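Local coordinates for YkuI protein (Bacillus subtilis, PDB 2BAS) that binds the second messenger cyclic di-GMP through its EAL domain and probably acts as a cyclic-di-GMP phosphodiesterase, at residues G227-Y232 with G248-Q253; G170-V175 with S192-K197; K197-A202 with Y232-A237; L108-Q113 with R142-I147. All blocks are in the same frame, centred on the assembly; numbering follows the deposited sequence.

Contact 1 (G227-Y232 with G248-Q253); sequences GAALLY and GGRYFQ
Parallel pairing of strands 229-233 and 249-252 closes a beta-alpha-beta unit whose helix is 238-246, in the TIM-like barrel of the EAL domain. L231 pairs with Y251 and Y232 with F252. The register is broken by a beta bulge at R250, whose psi of -30° lets L230 O accept, in its carbonyl plane, from both R250 N (3.0 Å) and Y251 N (3.3 Å). Farther along, Y232 N binds Y251 O at 3.1 Å and Q253 N closes on Y232 O. A water bridges L230 N and G248 O just before the bulge. L231 and Y251 point into the barrel, where I45 of strand 38-47 touches both; with L231 CG anti to the backbone N (chi1 170°), CD1 swings across to lie 3.7 Å from Y251 CB. The A229 methyl approaches the Y251 ring obliquely and also meets the extended R250 chain, whose guanidinium is paired with E49. R250 also packs on L396 of the second subunit. Y232 and F252 point outward under helix 238-246, and Y232 OH bonds to N247 O, just before the second strand. That bond ties down the far end of the Y232 ring; G249 CA lies at the edge of the ring, near its plane and 3.3 Å from Y232 CE1.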
loop_
_atom_site.group_PDB
_atom_site.type_symbol
_atom_site.label_atom_id
_atom_site.label_comp_id
_atom_site.label_asym_id
_atom_site.label_seq_id
_atom_site.Cartn_x
_atom_site.Cartn_y
_atom_site.Cartn_z
ATOM N N GLY A 227 0.966 12.424 3.142
ATOM C CA GLY A 227 0.917 13.744 2.520
ATOM C C GLY A 227 1.841 13.946 1.340
ATOM O O GLY A 227 2.359 15.041 1.128
ATOM N N ALA A 228 2.059 12.895 0.566
ATOM C CA ALA A 228 2.833 13.025 -0.659
ATOM C C ALA A 228 1.835 13.076 -1.809
ATOM O O ALA A 228 0.970 12.199 -1.916
ATOM C CB ALA A 228 3.798 11.851 -0.830
ATOM N N ALA A 229 1.929 14.114 -2.638
ATOM C CA ALA A 229 1.096 14.207 -3.831
ATOM C C ALA A 229 1.689 13.298 -4.907
ATOM O O ALA A 229 2.909 13.095 -4.959
ATOM C CB ALA A 229 1.028 15.642 -4.330
ATOM N N LEU A 230 0.829 12.771 -5.766
ATOM C CA LEU A 230 1.254 11.907 -6.849
ATOM C C LEU A 230 1.371 12.697 -8.139
ATOM O O LEU A 230 0.438 13.393 -8.549
ATOM C CB LEU A 230 0.259 10.759 -7.058
ATOM C CG LEU A 230 -0.093 9.894 -5.849
ATOM C CD1 LEU A 230 -1.236 8.960 -6.207
ATOM C CD2 LEU A 230 1.116 9.105 -5.345
ATOM N N LEU A 231 2.529 12.571 -8.776
ATOM C CA LEU A 231 2.761 13.120 -10.103
ATOM C C LEU A 231 2.913 11.977 -11.115
ATOM O O LEU A 231 3.869 11.193 -11.050
ATOM C CB LEU A 231 4.004 14.005 -10.077
ATOM C CG LEU A 231 4.628 14.546 -11.363
ATOM C CD1 LEU A 231 3.603 15.023 -12.352
ATOM C CD2 LEU A 231 5.592 15.675 -11.017
ATOM N N TYR A 232 1.956 11.859 -12.029
ATOM C CA TYR A 232 2.051 10.845 -13.072
ATOM C C TYR A 232 2.728 11.453 -14.266
ATOM O O TYR A 232 2.231 12.421 -14.827
ATOM C CB TYR A 232 0.677 10.312 -13.458
ATOM C CG TYR A 232 0.046 9.465 -12.388
ATOM C CD1 TYR A 232 -0.623 10.046 -11.325
ATOM C CD2 TYR A 232 0.123 8.084 -12.430
ATOM C CE1 TYR A 232 -1.201 9.270 -10.341
ATOM C CE2 TYR A 232 -0.458 7.304 -11.448
ATOM C CZ TYR A 232 -1.113 7.906 -10.411
ATOM O OH TYR A 232 -1.683 7.154 -9.418
ATOM N N GLY A 248 -5.847 9.016 -7.918
ATOM C CA GLY A 248 -5.306 10.053 -7.038
ATOM C C GLY A 248 -4.267 11.007 -7.601
ATOM O O GLY A 248 -3.649 11.750 -6.842
ATOM N N GLY A 249 -4.078 11.003 -8.917
ATOM C CA GLY A 249 -3.109 11.897 -9.566
ATOM C C GLY A 249 -3.399 13.374 -9.377
ATOM O O GLY A 249 -4.452 13.864 -9.786
ATOM N N ARG A 250 -2.473 14.091 -8.754
ATOM C CA ARG A 250 -2.656 15.524 -8.547
ATOM C C ARG A 250 -1.999 16.378 -9.638
ATOM O O ARG A 250 -2.469 17.475 -9.937
ATOM C CB ARG A 250 -2.165 15.953 -7.168
ATOM C CG ARG A 250 -2.573 17.370 -6.838
ATOM C CD ARG A 250 -2.189 17.766 -5.443
ATOM N NE ARG A 250 -2.803 19.046 -5.103
ATOM C CZ ARG A 250 -2.808 19.581 -3.888
ATOM N NH1 ARG A 250 -2.228 18.950 -2.872
ATOM N NH2 ARG A 250 -3.402 20.748 -3.692
ATOM N N TYR A 251 -0.908 15.875 -10.212
ATOM C CA TYR A 251 -0.205 16.564 -11.297
ATOM C C TYR A 251 0.075 15.594 -12.436
ATOM O O TYR A 251 0.215 14.394 -12.204
ATOM C CB TYR A 251 1.099 17.179 -10.799
ATOM C CG TYR A 251 0.933 18.148 -9.648
ATOM C CD1 TYR A 251 1.282 17.786 -8.344
ATOM C CD2 TYR A 251 0.421 19.427 -9.862
ATOM C CE1 TYR A 251 1.139 18.688 -7.286
ATOM C CE2 TYR A 251 0.271 20.330 -8.817
ATOM C CZ TYR A 251 0.630 19.959 -7.536
ATOM O OH TYR A 251 0.474 20.869 -6.514
ATOM N N PHE A 252 0.160 16.120 -13.659
ATOM C CA PHE A 252 0.307 15.295 -14.855
ATOM C C PHE A 252 1.335 15.860 -15.837
ATOM O O PHE A 252 1.437 17.076 -16.014
ATOM C CB PHE A 252 -1.033 15.175 -15.577
ATOM C CG PHE A 252 -2.204 14.870 -14.681
ATOM C CD1 PHE A 252 -3.001 15.901 -14.181
ATOM C CD2 PHE A 252 -2.540 13.557 -14.368
ATOM C CE1 PHE A 252 -4.097 15.623 -13.365
ATOM C CE2 PHE A 252 -3.647 13.269 -13.550
ATOM C CZ PHE A 252 -4.419 14.296 -13.048
ATOM N N GLN A 253 2.055 14.967 -16.514
ATOM C CA GLN A 253 3.108 15.348 -17.451
ATOM C C GLN A 253 3.285 14.299 -18.547
ATOM O O GLN A 253 3.267 13.101 -18.260
ATOM C CB GLN A 253 4.418 15.495 -16.679
ATOM C CG GLN A 253 5.620 15.966 -17.481
ATOM C CD GLN A 253 6.887 15.947 -16.656
ATOM O OE1 GLN A 253 6.850 15.695 -15.453
ATOM N NE2 GLN A 253 8.020 16.216 -17.295
HETATM O O HOH W 1 -1.793 13.094 -4.807
#

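Contact 2 (G170-V175 with S192-K197)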
loop_
_atom_site.group_PDB
_atom_site.type_symbol
_atom_site.label_atom_id
_atom_site.label_comp_id
_atom_site.label_asym_id
_atom_site.label_seq_id
_atom_site.Cartn_x
_atom_site.Cartn_y
_atom_site.Cartn_z
ATOM N N GLY A 170 12.728 24.852 3.136
ATOM C CA GLY A 170 11.453 24.873 2.422
ATOM C C GLY A 170 11.447 24.182 1.062
ATOM O O GLY A 170 10.402 24.089 0.420
ATOM N N ILE A 171 12.608 23.709 0.616
ATOM C CA ILE A 171 12.739 22.986 -0.654
ATOM C C ILE A 171 11.826 21.744 -0.696
ATOM O O ILE A 171 11.711 21.006 0.288
ATOM C CB ILE A 171 14.220 22.582 -0.909
ATOM C CG1 ILE A 171 15.117 23.834 -0.947
ATOM C CG2 ILE A 171 14.351 21.760 -2.181
ATOM C CD1 ILE A 171 16.606 23.563 -0.804
ATOM N N LYS A 172 11.163 21.536 -1.830
ATOM C CA LYS A 172 10.288 20.374 -1.994
ATOM C C LYS A 172 11.044 19.181 -2.582
ATOM O O LYS A 172 11.940 19.342 -3.421
ATOM C CB LYS A 172 9.048 20.743 -2.816
ATOM C CG LYS A 172 8.108 21.688 -2.052
ATOM C CD LYS A 172 6.918 22.193 -2.864
ATOM C CE LYS A 172 6.235 23.383 -2.163
ATOM N NZ LYS A 172 5.857 23.123 -0.732
ATOM N N ILE A 173 10.692 17.986 -2.124
ATOM C CA ILE A 173 11.401 16.776 -2.530
ATOM C C ILE A 173 10.489 15.750 -3.204
ATOM O O ILE A 173 9.481 15.314 -2.646
ATOM C CB ILE A 173 12.205 16.175 -1.346
ATOM C CG1 ILE A 173 13.411 17.072 -1.049
ATOM C CG2 ILE A 173 12.695 14.775 -1.666
ATOM C CD1 ILE A 173 13.930 16.929 0.338
ATOM N N ALA A 174 10.853 15.404 -4.430
ATOM C CA ALA A 174 10.131 14.437 -5.217
ATOM C C ALA A 174 10.990 13.192 -5.324
ATOM O O ALA A 174 12.186 13.296 -5.564
ATOM C CB ALA A 174 9.859 14.993 -6.587
ATOM N N VAL A 175 10.386 12.026 -5.108
ATOM C CA VAL A 175 11.059 10.752 -5.341
ATOM C C VAL A 175 10.594 10.221 -6.708
ATOM O O VAL A 175 9.429 10.368 -7.086
ATOM C CB VAL A 175 10.829 9.738 -4.191
ATOM C CG1 VAL A 175 11.312 8.358 -4.566
ATOM C CG2 VAL A 175 11.567 10.188 -2.934
ATOM N N SER A 192 9.377 10.582 3.703
ATOM C CA SER A 192 8.126 11.335 3.728
ATOM C C SER A 192 8.218 12.508 2.748
ATOM O O SER A 192 8.128 13.680 3.140
ATOM C CB SER A 192 7.870 11.875 5.141
ATOM O OG SER A 192 7.131 10.926 5.899
ATOM N N PRO A 193 8.416 12.175 1.459
ATOM C CA PRO A 193 8.671 13.250 0.507
ATOM C C PRO A 193 7.388 13.994 0.167
ATOM O O PRO A 193 6.295 13.491 0.408
ATOM C CB PRO A 193 9.227 12.517 -0.720
ATOM C CG PRO A 193 8.658 11.115 -0.621
ATOM C CD PRO A 193 8.371 10.843 0.821
ATOM N N ASP A 194 7.537 15.194 -0.382
ATOM C CA ASP A 194 6.411 16.031 -0.771
ATOM C C ASP A 194 5.745 15.523 -2.058
ATOM O O ASP A 194 4.584 15.804 -2.309
ATOM C CB ASP A 194 6.904 17.467 -0.943
ATOM C CG ASP A 194 7.623 17.989 0.298
ATOM O OD1 ASP A 194 6.984 18.095 1.367
ATOM O OD2 ASP A 194 8.828 18.296 0.212
ATOM N N LEU A 195 6.480 14.756 -2.859
ATOM C CA LEU A 195 5.978 14.279 -4.142
ATOM C C LEU A 195 6.493 12.893 -4.521
ATOM O O LEU A 195 7.655 12.562 -4.291
ATOM C CB LEU A 195 6.359 15.267 -5.246
ATOM C CG LEU A 195 5.368 16.344 -5.664
ATOM C CD1 LEU A 195 5.996 17.723 -5.569
ATOM C CD2 LEU A 195 4.867 16.086 -7.069
ATOM N N LEU A 196 5.617 12.105 -5.133
ATOM C CA LEU A 196 5.986 10.814 -5.684
ATOM C C LEU A 196 5.747 10.871 -7.179
ATOM O O LEU A 196 4.637 11.169 -7.614
ATOM C CB LEU A 196 5.126 9.707 -5.062
ATOM C CG LEU A 196 5.207 9.455 -3.561
ATOM C CD1 LEU A 196 4.241 8.337 -3.178
ATOM C CD2 LEU A 196 6.634 9.107 -3.130
ATOM N N LYS A 197 6.781 10.616 -7.972
ATOM C CA LYS A 197 6.630 10.598 -9.432
ATOM C C LYS A 197 6.449 9.169 -9.923
ATOM O O LYS A 197 7.310 8.309 -9.705
ATOM C CB LYS A 197 7.822 11.225 -10.146
ATOM C CG LYS A 197 7.921 12.730 -10.045
ATOM C CD LYS A 197 8.848 13.331 -11.130
ATOM C CE LYS A 197 8.104 13.631 -12.446
ATOM N NZ LYS A 197 8.848 14.581 -13.352
HETATM O O HOH W 2 10.152 19.949 2.087
#
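The D194 carboxylate is met at its edge by the N-H of I173, which OD2 accepts at 3.0 Å through its anti lone pair, at 157°. With CG anti to the carbonyl carbon (chi1 -55°), the group turns back over the start of strand 172-178, where the K172 side chain crosses it at about a right angle, CB 3.9 Å from OD2. A water joins the same OD2 to I171 O, so two polar contacts grip that oxygen; a long, weak ion pair with R167 adds to them. The P193 ring, puckered rather than flat, sets CB 3.4 Å from I173 O and CG 3.8 Å from V175 CG2. I173 O receives L195 N in a bent bond and D194 N in a weak one; beyond that the parallel ladder becomes regular, with V175 N to L195 O at 2.9 Å and K197 N to V175 O at 2.8 Å, the last almost in line with the carbonyl. A174 and L195 touch CB to CB at 3.8 Å on the face that also meets V144 and L231, while V175 and L196 lie on the other face. Strand 172-178, helix 185-191 and strand 195-199 thus form one beta-alpha-beta unit of the TIM-like barrel of EAL domains.

Contact 3 (K197-A202 with Y232-A237)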
loop_
_atom_site.group_PDB
_atom_site.type_symbol
_atom_site.label_atom_id
_atom_site.label_comp_id
_atom_site.label_asym_id
_atom_site.label_seq_id
_atom_site.Cartn_x
_atom_site.Cartn_y
_atom_site.Cartn_z
ATOM N N LYS A 197 6.781 10.616 -7.972
ATOM C CA LYS A 197 6.630 10.598 -9.432
ATOM C C LYS A 197 6.449 9.169 -9.923
ATOM O O LYS A 197 7.310 8.309 -9.705
ATOM C CB LYS A 197 7.822 11.225 -10.146
ATOM C CG LYS A 197 7.921 12.730 -10.045
ATOM C CD LYS A 197 8.848 13.331 -11.130
ATOM C CE LYS A 197 8.104 13.631 -12.446
ATOM N NZ LYS A 197 8.848 14.581 -13.352
ATOM N N ILE A 198 5.319 8.931 -10.579
ATOM C CA ILE A 198 4.972 7.615 -11.099
ATOM C C ILE A 198 5.009 7.641 -12.626
ATOM O O ILE A 198 4.374 8.475 -13.257
ATOM C CB ILE A 198 3.588 7.161 -10.547
ATOM C CG1 ILE A 198 3.613 7.149 -9.015
ATOM C CG2 ILE A 198 3.210 5.793 -11.069
ATOM C CD1 ILE A 198 2.241 7.047 -8.348
ATOM N N ASP A 199 5.805 6.746 -13.199
ATOM C CA ASP A 199 5.950 6.577 -14.641
ATOM C C ASP A 199 4.864 5.616 -15.119
ATOM O O ASP A 199 4.562 4.638 -14.442
ATOM C CB ASP A 199 7.343 6.011 -14.938
ATOM C CG ASP A 199 7.483 5.465 -16.357
ATOM O OD1 ASP A 199 6.901 6.047 -17.300
ATOM O OD2 ASP A 199 8.199 4.452 -16.531
ATOM N N LEU A 200 4.279 5.880 -16.280
ATOM C CA LEU A 200 3.187 5.037 -16.764
ATOM C C LEU A 200 3.487 4.307 -18.075
ATOM O O LEU A 200 2.570 3.799 -18.731
ATOM C CB LEU A 200 1.881 5.833 -16.860
ATOM C CG LEU A 200 1.300 6.409 -15.564
ATOM C CD1 LEU A 200 0.062 7.231 -15.879
ATOM C CD2 LEU A 200 0.980 5.312 -14.548
ATOM N N GLN A 201 4.764 4.261 -18.454
ATOM C CA GLN A 201 5.198 3.483 -19.611
ATOM C C GLN A 201 4.920 2.010 -19.345
ATOM O O GLN A 201 4.450 1.284 -20.225
ATOM C CB GLN A 201 6.695 3.665 -19.856
ATOM C CG GLN A 201 7.096 4.966 -20.525
ATOM C CD GLN A 201 8.586 5.248 -20.388
ATOM O OE1 GLN A 201 9.124 5.269 -19.275
ATOM N NE2 GLN A 201 9.259 5.472 -21.518
ATOM N N ALA A 202 5.211 1.594 -18.113
ATOM C CA ALA A 202 5.046 0.214 -17.659
ATOM C C ALA A 202 3.628 -0.332 -17.849
ATOM O O ALA A 202 3.451 -1.525 -18.104
ATOM C CB ALA A 202 5.462 0.097 -16.192
ATOM N N TYR A 232 1.956 11.859 -12.029
ATOM C CA TYR A 232 2.051 10.845 -13.072
ATOM C C TYR A 232 2.728 11.453 -14.266
ATOM O O TYR A 232 2.231 12.421 -14.827
ATOM C CB TYR A 232 0.677 10.312 -13.458
ATOM C CG TYR A 232 0.046 9.465 -12.388
ATOM C CD1 TYR A 232 -0.623 10.046 -11.325
ATOM C CD2 TYR A 232 0.123 8.084 -12.430
ATOM C CE1 TYR A 232 -1.201 9.270 -10.341
ATOM C CE2 TYR A 232 -0.458 7.304 -11.448
ATOM C CZ TYR A 232 -1.113 7.906 -10.411
ATOM O OH TYR A 232 -1.683 7.154 -9.418
ATOM N N GLU A 233 3.879 10.894 -14.629
ATOM C CA GLU A 233 4.648 11.334 -15.795
ATOM C C GLU A 233 4.611 10.287 -16.913
ATOM O O GLU A 233 4.079 9.191 -16.733
ATOM C CB GLU A 233 6.101 11.682 -15.409
ATOM C CG GLU A 233 6.966 10.518 -14.970
ATOM C CD GLU A 233 8.453 10.853 -14.956
ATOM O OE1 GLU A 233 9.045 11.079 -16.042
ATOM O OE2 GLU A 233 9.042 10.871 -13.850
ATOM N N ASP A 234 5.202 10.637 -18.057
ATOM C CA ASP A 234 5.187 9.820 -19.276
ATOM C C ASP A 234 3.775 9.448 -19.746
ATOM O O ASP A 234 3.537 8.327 -20.191
ATOM C CB ASP A 234 6.074 8.578 -19.131
ATOM C CG ASP A 234 7.565 8.895 -19.248
ATOM O OD1 ASP A 234 7.941 9.848 -19.972
ATOM O OD2 ASP A 234 8.373 8.175 -18.620
ATOM N N ILE A 235 2.848 10.395 -19.630
ATOM C CA ILE A 235 1.498 10.246 -20.156
ATOM C C ILE A 235 1.543 10.545 -21.653
ATOM O O ILE A 235 1.802 11.675 -22.072
ATOM C CB ILE A 235 0.503 11.199 -19.464
ATOM C CG1 ILE A 235 0.350 10.830 -17.990
ATOM C CG2 ILE A 235 -0.851 11.142 -20.144
ATOM C CD1 ILE A 235 -0.241 11.923 -17.148
ATOM N N GLU A 236 1.299 9.517 -22.456
ATOM C CA GLU A 236 1.388 9.649 -23.902
ATOM C C GLU A 236 0.226 8.997 -24.658
ATOM O O GLU A 236 0.347 8.695 -25.848
ATOM C CB GLU A 236 2.743 9.132 -24.399
ATOM C CG GLU A 236 3.051 7.673 -24.080
ATOM C CD GLU A 236 4.409 7.247 -24.616
ATOM O OE1 GLU A 236 5.434 7.828 -24.194
ATOM O OE2 GLU A 236 4.452 6.326 -25.460
ATOM N N ALA A 237 -0.896 8.802 -23.965
ATOM C CA ALA A 237 -2.122 8.256 -24.559
ATOM C C ALA A 237 -3.326 8.662 -23.718
ATOM O O ALA A 237 -3.189 9.384 -22.729
ATOM C CB ALA A 237 -2.036 6.737 -24.693
#
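Two acidic side chains approach each other here without a hydrogen bond between them: D199 OD1 and D234 OD2 are modelled 2.9 Å apart, their carboxylate planes turned 79° to one another. The same D199 OD1 has a clear donor in its own segment, Q201 N at 3.0 Å in a nearly straight bond, which completes an Asx turn and arrives from above the carboxylate plane. D199 CG stands anti to the backbone N (chi1 165°), which carries the group over the start of this turn and toward D234, itself a residue of positive phi just past its strand. Behind them run strands 195-199 and 229-233, parallel neighbours in the TIM-like barrel, joined through helix 211-226 and meeting here at their C-terminal ends, the end where EAL domains place their active site. I198 O takes E233 N at 2.8 Å, and a weak bond from L200 N to E233 O follows. E233 holds CG in the crowded position between N and C (chi1 68°) and then extends, so that its carboxylate crosses the bent K197 chain: OE2 lies 3.2 Å from K197 CE but 3.7 Å from NZ, a long salt bridge. K197 NZ has other partners in E146 and Q253. On the outward face, I198 lies alongside the Y232 ring, CG2 4.0 Å from CE2. L200 CG lies in the plane of the ring at its edge, and the methyls CD1 and CD2 are each 3.6 Å from Y232 CD2, CD1 approaching obliquely; Y243 of helix 238-246 touches L200 and Y232 alike.

Contact 4 (L108-Q113 with R142-I147)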
loop_
_atom_site.group_PDB
_atom_site.type_symbol
_atom_site.label_atom_id
_atom_site.label_comp_id
_atom_site.label_asym_id
_atom_site.label_seq_id
_atom_site.Cartn_x
_atom_site.Cartn_y
_atom_site.Cartn_z
ATOM N N LEU A 108 6.409 26.250 -10.259
ATOM C CA LEU A 108 7.273 25.280 -9.605
ATOM C C LEU A 108 8.444 24.989 -10.530
ATOM O O LEU A 108 8.286 25.027 -11.750
ATOM C CB LEU A 108 6.493 23.998 -9.270
ATOM C CG LEU A 108 5.381 24.154 -8.217
ATOM C CD1 LEU A 108 4.417 22.958 -8.202
ATOM C CD2 LEU A 108 5.930 24.400 -6.816
ATOM N N ILE A 109 9.615 24.720 -9.952
ATOM C CA ILE A 109 10.806 24.373 -10.733
ATOM C C ILE A 109 11.233 22.930 -10.428
ATOM O O ILE A 109 11.805 22.650 -9.362
ATOM C CB ILE A 109 11.991 25.370 -10.476
ATOM C CG1 ILE A 109 11.556 26.823 -10.686
ATOM C CG2 ILE A 109 13.173 25.048 -11.376
ATOM C CD1 ILE A 109 12.536 27.865 -10.145
ATOM N N PHE A 110 10.942 22.018 -11.357
ATOM C CA PHE A 110 11.316 20.601 -11.216
ATOM C C PHE A 110 12.688 20.315 -11.840
ATOM O O PHE A 110 12.871 20.410 -13.062
ATOM C CB PHE A 110 10.272 19.691 -11.864
ATOM C CG PHE A 110 8.961 19.618 -11.129
ATOM C CD1 PHE A 110 8.023 20.649 -11.230
ATOM C CD2 PHE A 110 8.641 18.493 -10.366
ATOM C CE1 PHE A 110 6.791 20.571 -10.560
ATOM C CE2 PHE A 110 7.422 18.417 -9.687
ATOM C CZ PHE A 110 6.489 19.460 -9.791
HETATM N N MSE A 111 13.645 19.960 -10.990
HETATM C CA MSE A 111 14.996 19.634 -11.423
HETATM C C MSE A 111 15.384 18.223 -10.995
HETATM O O MSE A 111 15.458 17.927 -9.801
HETATM C CB MSE A 111 15.990 20.616 -10.820
HETATM C CG MSE A 111 15.843 22.055 -11.257
HETATM SE SE MSE A 111 16.865 23.237 -10.065
HETATM C CE MSE A 111 16.055 22.697 -8.310
ATOM N N ASN A 112 15.640 17.367 -11.975
ATOM C CA ASN A 112 16.033 15.974 -11.740
ATOM C C ASN A 112 17.531 15.881 -11.526
ATOM O O ASN A 112 18.312 16.013 -12.467
ATOM C CB ASN A 112 15.632 15.109 -12.934
ATOM C CG ASN A 112 15.795 13.624 -12.674
ATOM O OD1 ASN A 112 16.124 13.191 -11.564
ATOM N ND2 ASN A 112 15.555 12.825 -13.711
ATOM N N GLN A 113 17.926 15.637 -10.283
ATOM C CA GLN A 113 19.331 15.665 -9.916
ATOM C C GLN A 113 19.829 14.305 -9.500
ATOM O O GLN A 113 19.189 13.620 -8.715
ATOM C CB GLN A 113 19.549 16.677 -8.797
ATOM C CG GLN A 113 19.367 18.102 -9.263
ATOM C CD GLN A 113 20.603 18.632 -9.952
ATOM O OE1 GLN A 113 21.673 18.704 -9.345
ATOM N NE2 GLN A 113 20.467 19.013 -11.220
ATOM N N ARG A 142 9.911 27.048 -4.055
ATOM C CA ARG A 142 9.486 26.821 -5.432
ATOM C C ARG A 142 10.262 25.704 -6.124
ATOM O O ARG A 142 9.911 25.296 -7.240
ATOM C CB ARG A 142 9.627 28.108 -6.238
ATOM C CG ARG A 142 8.565 29.156 -5.926
ATOM C CD ARG A 142 8.932 30.494 -6.572
ATOM N NE ARG A 142 9.020 30.397 -8.029
ATOM C CZ ARG A 142 9.560 31.319 -8.819
ATOM N NH1 ARG A 142 10.081 32.433 -8.310
ATOM N NH2 ARG A 142 9.583 31.123 -10.131
ATOM N N PHE A 143 11.313 25.221 -5.466
ATOM C CA PHE A 143 12.173 24.197 -6.040
ATOM C C PHE A 143 11.708 22.796 -5.704
ATOM O O PHE A 143 11.467 22.466 -4.540
ATOM C CB PHE A 143 13.619 24.360 -5.569
ATOM C CG PHE A 143 14.300 25.587 -6.106
ATOM C CD1 PHE A 143 14.544 26.683 -5.274
ATOM C CD2 PHE A 143 14.705 25.655 -7.439
ATOM C CE1 PHE A 143 15.185 27.820 -5.762
ATOM C CE2 PHE A 143 15.338 26.794 -7.930
ATOM C CZ PHE A 143 15.581 27.875 -7.093
ATOM N N VAL A 144 11.586 21.968 -6.735
ATOM C CA VAL A 144 11.306 20.556 -6.528
ATOM C C VAL A 144 12.515 19.727 -6.981
ATOM O O VAL A 144 12.800 19.600 -8.173
ATOM C CB VAL A 144 9.987 20.108 -7.189
ATOM C CG1 VAL A 144 9.751 18.635 -6.941
ATOM C CG2 VAL A 144 8.819 20.899 -6.623
ATOM N N LEU A 145 13.228 19.195 -5.995
ATOM C CA LEU A 145 14.382 18.359 -6.225
ATOM C C LEU A 145 13.950 16.896 -6.398
ATOM O O LEU A 145 13.530 16.234 -5.436
ATOM C CB LEU A 145 15.345 18.500 -5.050
ATOM C CG LEU A 145 16.759 17.959 -5.170
ATOM C CD1 LEU A 145 17.601 18.917 -5.998
ATOM C CD2 LEU A 145 17.372 17.797 -3.792
ATOM N N GLU A 146 14.043 16.407 -7.633
ATOM C CA GLU A 146 13.729 15.025 -7.937
ATOM C C GLU A 146 14.955 14.148 -7.710
ATOM O O GLU A 146 16.026 14.415 -8.252
ATOM C CB GLU A 146 13.241 14.874 -9.372
ATOM C CG GLU A 146 11.971 15.647 -9.730
ATOM C CD GLU A 146 11.573 15.468 -11.204
ATOM O OE1 GLU A 146 11.872 14.397 -11.798
ATOM O OE2 GLU A 146 10.952 16.399 -11.768
ATOM N N ILE A 147 14.791 13.108 -6.907
ATOM C CA ILE A 147 15.870 12.184 -6.610
ATOM C C ILE A 147 15.527 10.769 -7.094
ATOM O O ILE A 147 14.368 10.344 -7.037
ATOM C CB ILE A 147 16.199 12.173 -5.089
ATOM C CG1 ILE A 147 16.405 13.599 -4.559
ATOM C CG2 ILE A 147 17.455 11.349 -4.810
ATOM C CD1 ILE A 147 17.661 14.306 -5.104
#
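Backbone bonds between I109 and R142, V144 and I109, M111 and V144, E146 and M111, and Q113 and E146 form an unbroken parallel ladder, from I109 N to R142 O at 2.8 Å through to Q113 N to E146 O at 3.0 Å. Aromatic and apolar contacts divide between the two faces. On one, V144 sits over a face of the F110 ring, its CB 4.0 Å from the centroid and displaced toward the rim, a CH-pi contact. On the other, the selenium of selenomethionine M111 stands obliquely beside the F143 ring, 5.3 Å from its centroid, a Met-aromatic contact; a bend at chi3 (-55°) brings the CE methyl toward F143 CD2. I109 lies alongside the same ring, CD1 3.7 Å from CE2, and Q113 packs its CG 3.8 Å from L145 CD1. Among the polar groups, E146 crosses F110 at about a right angle, with OE2 at the ring edge, 3.4 Å from F110 CD2, and the carboxylate plane 72° from that of the ring. This oxygen also forms the salt bridge to K197. The Q113 amide reaches D89. Helices 82-100 and 124-135 cover the face carrying I109, M111 and F143; F110, V144 and E146 point into the barrel, where L231 touches F110. Helices on one face of a parallel pair and the interior on the other is the arrangement of a beta/alpha barrel, here the TIM-like barrel of the EAL domain.

In the fold
Along the chain, contact 4 comes first, closing the loop from strand 108-112 through helices 115-118 and 124-135 to strand 143-147. Contact 2 follows in series, from strand 172-178 through helix 185-191 to strand 195-199; its first strand lies next to 143-147 of contact 4, joined by backbone bonds of K172 to F143 and L145. Contact 3 starts where contact 2 ends, at K197, and runs by helix 211-226 to strand 229-233. Contact 1 crosses it: 227-232 begins before contact 3 has closed, both include Y232, and it closes through helix 238-246 to strand 249-252. Together the four tie neighbouring strands of one barrel wall, and across its interior E146 of contact 4 salt-bridges K197 of contacts 2 and 3.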